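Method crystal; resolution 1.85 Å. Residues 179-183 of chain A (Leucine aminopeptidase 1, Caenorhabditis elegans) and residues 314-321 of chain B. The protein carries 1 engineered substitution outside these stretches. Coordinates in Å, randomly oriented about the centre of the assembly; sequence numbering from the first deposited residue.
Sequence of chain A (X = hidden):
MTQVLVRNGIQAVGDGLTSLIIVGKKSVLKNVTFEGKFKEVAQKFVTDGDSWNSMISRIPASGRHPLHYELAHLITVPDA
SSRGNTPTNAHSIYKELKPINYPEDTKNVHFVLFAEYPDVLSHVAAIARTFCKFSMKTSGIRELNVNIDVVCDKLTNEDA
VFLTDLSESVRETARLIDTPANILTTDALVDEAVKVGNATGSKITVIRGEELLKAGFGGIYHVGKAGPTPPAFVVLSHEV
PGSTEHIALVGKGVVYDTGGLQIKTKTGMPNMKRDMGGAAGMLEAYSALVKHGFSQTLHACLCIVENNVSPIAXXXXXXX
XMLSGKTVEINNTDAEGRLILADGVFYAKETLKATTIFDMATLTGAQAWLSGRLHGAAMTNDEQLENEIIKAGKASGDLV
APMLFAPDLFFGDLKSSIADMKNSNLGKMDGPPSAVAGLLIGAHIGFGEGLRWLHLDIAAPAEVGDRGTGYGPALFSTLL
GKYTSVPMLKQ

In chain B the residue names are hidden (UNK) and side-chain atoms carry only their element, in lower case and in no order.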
# COMPACT_ATOMS: atom_id res chain seq x y z
N THR A 179 -7.53 24.89 -18.63
CA THR A 179 -6.21 25.42 -19.04
C THR A 179 -5.16 24.86 -18.06
O THR A 179 -5.33 24.94 -16.86
CB THR A 179 -6.20 26.99 -18.99
OG1 THR A 179 -7.25 27.52 -19.83
CG2 THR A 179 -4.87 27.56 -19.45
N PRO A 180 -4.07 24.29 -18.59
CA PRO A 180 -3.04 23.76 -17.68
C PRO A 180 -2.38 24.87 -16.90
O PRO A 180 -2.34 26.01 -17.36
CB PRO A 180 -2.02 23.12 -18.62
CG PRO A 180 -2.21 23.80 -19.94
CD PRO A 180 -3.70 24.12 -20.01
N ALA A 181 -1.85 24.56 -15.72
CA ALA A 181 -1.34 25.61 -14.85
C ALA A 181 0.00 26.21 -15.29
O ALA A 181 0.39 27.27 -14.77
CB ALA A 181 -1.22 25.09 -13.42
N ASN A 182 0.73 25.55 -16.19
CA ASN A 182 1.90 26.21 -16.79
C ASN A 182 1.52 27.42 -17.64
O ASN A 182 2.34 28.30 -17.93
CB ASN A 182 2.83 25.24 -17.54
CG ASN A 182 2.16 24.57 -18.70
OD1 ASN A 182 0.97 24.25 -18.64
ND2 ASN A 182 2.91 24.34 -19.77
N ILE A 183 0.25 27.48 -18.00
CA ILE A 183 -0.28 28.65 -18.71
C ILE A 183 -1.11 29.52 -17.77
O ILE A 183 -0.87 30.73 -17.63
CB ILE A 183 -1.11 28.18 -19.91
CG1 ILE A 183 -0.21 27.40 -20.88
CG2 ILE A 183 -1.81 29.37 -20.59
CD1 ILE A 183 -0.93 26.83 -22.09
N UNK B 314 8.15 20.58 -14.35
CA UNK B 314 6.95 19.94 -14.93
C UNK B 314 6.00 19.44 -13.82
O UNK B 314 6.47 18.93 -12.79
c UNK B 314 7.97 19.05 -17.11
n UNK B 314 8.73 18.07 -17.66
o UNK B 314 7.77 20.13 -17.67
c UNK B 314 7.35 18.71 -15.75
N UNK B 315 4.70 19.59 -14.06
CA UNK B 315 3.62 19.15 -13.18
C UNK B 315 2.65 18.36 -14.07
O UNK B 315 2.42 18.76 -15.20
n UNK B 315 3.55 24.77 -12.04
c UNK B 315 2.64 23.75 -12.56
c UNK B 315 2.79 20.37 -12.71
c UNK B 315 2.51 22.57 -11.62
c UNK B 315 3.47 21.46 -11.96
N UNK B 316 2.06 17.27 -13.59
CA UNK B 316 1.09 16.60 -14.49
C UNK B 316 -0.11 17.49 -14.76
O UNK B 316 -0.64 18.11 -13.82
c UNK B 316 1.05 15.66 -12.25
c UNK B 316 2.24 16.56 -12.31
c UNK B 316 0.66 15.35 -13.71
N UNK B 317 -0.50 17.55 -16.03
CA UNK B 317 -1.50 18.47 -16.63
C UNK B 317 -0.82 19.49 -17.54
O UNK B 317 -1.47 20.02 -18.46
o UNK B 317 -3.49 17.16 -15.18
c UNK B 317 -2.35 19.25 -15.62
o UNK B 317 -3.94 18.91 -13.91
c UNK B 317 -3.33 18.37 -14.86
N UNK B 318 0.46 19.78 -17.28
CA UNK B 318 1.18 20.77 -18.11
C UNK B 318 1.12 20.34 -19.58
O UNK B 318 1.23 19.16 -19.88
o UNK B 318 1.96 22.28 -15.87
o UNK B 318 4.10 21.81 -16.13
c UNK B 318 2.91 21.72 -16.49
c UNK B 318 2.65 20.86 -17.73
N UNK B 319 0.96 21.31 -20.48
CA UNK B 319 1.03 21.01 -21.92
C UNK B 319 2.20 21.80 -22.49
O UNK B 319 2.29 23.03 -22.30
c UNK B 319 -2.85 21.06 -22.66
c UNK B 319 -0.11 21.14 -24.21
c UNK B 319 -0.28 21.42 -22.67
c UNK B 319 -1.46 20.59 -22.12
N UNK B 320 3.10 21.08 -23.16
CA UNK B 320 4.27 21.72 -23.79
C UNK B 320 4.29 21.49 -25.31
O UNK B 320 3.64 20.57 -25.82
c UNK B 320 5.77 19.68 -23.36
c UNK B 320 7.18 19.17 -22.99
c UNK B 320 5.61 21.63 -21.64
c UNK B 320 5.60 21.20 -23.12
N UNK B 321 5.02 22.35 -26.03
CA UNK B 321 5.21 22.18 -27.47
C UNK B 321 6.60 21.61 -27.71
O UNK B 321 7.63 22.16 -27.25
c UNK B 321 3.10 24.59 -30.63
n UNK B 321 2.49 25.64 -31.51
c UNK B 321 5.01 23.52 -28.20
c UNK B 321 4.63 24.67 -30.46
c UNK B 321 5.12 23.40 -29.74
O HOH W 1 -0.60 22.10 -14.95
O HOH W 2 2.37 27.14 -12.80

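Position 314 of chain B carries two side-chain carbons, the second bonded to one oxygen and one nitrogen. That is a carboxamide carried directly on CB. This is B:Asn314; its OD1 comes no closer to the chain A stretch than 6.8 Å, to ND2 of A:Asn182.

Position 315 has four carbons in a row ending in nitrogen, and its CA-to-CB bond points toward chain A. The chain is that of B:Lys315. Its CE lies 4.2 Å from CB of A:Ala181, and its NZ donates to water 2 (2.8 Å from NZ), which in turn donates to O of A:Ala181 (2.8 Å from the water oxygen).

At position 316 three carbons close a ring onto the backbone N, which defines B:Pro316; it makes no contact with the chain A stretch.

Position 317 shows two carbons, the second bearing two oxygens. Element labels separate this carboxylate from an amide, so the residue is B:Asp317. Its phi of 110° suits the third residue of a type II turn, and its backbone O reaches 3.2 Å from CB of A:Pro180.

Position 318 repeats that pattern, two carbons and two oxygens, and is B:Asp318. One oxygen, OD2, accepts from N of B:Lys315 at 3.1 Å, bracing the turn alongside the backbone bond from N of B:Asp318 to O of B:Lys315 (3.0 Å). The other, OD1, accepts from water 1 at 2.7 Å; that water accepts from N of A:Ala181 at 2.9 Å.

Position 319 has four carbons forked at the first, one arm two carbons long. Branching at CB with unequal arms excludes leucine and gives B:Ile319, whose CD1 packs 3.9 Å from CG of A:Pro180.

Position 320 has the same fork and is B:Ile320; its CG2 comes within 4.3 Å of ND2 of A:Asn182.

Position 321 has four carbons ending in nitrogen, extended through chi1 and chi2 (both t). It is B:Lys321, exposed and out of reach of the chain A stretch.

The contact sets the chain A loop against a chain B turn and the extended residues after it. On chain A, N of A:Ile183 bonds to O of A:Pro180 at 3.0 Å, while A:Asn182 points its CA-to-CB bond toward chain B. Its amide meets the backbone of B:Ile319 twice: ND2 donates to O of B:Ile319 at 2.9 Å and 164°, and N of B:Ile319 returns a weak bond to OD1 of A:Asn182 at 3.5 Å and 156°. Two waters bridge to the backbone of A:Ala181, and A:Pro180 supplies the apolar packing. Together the stretches bury 295 Å².

Chain B 314-321: NKPDDIIK
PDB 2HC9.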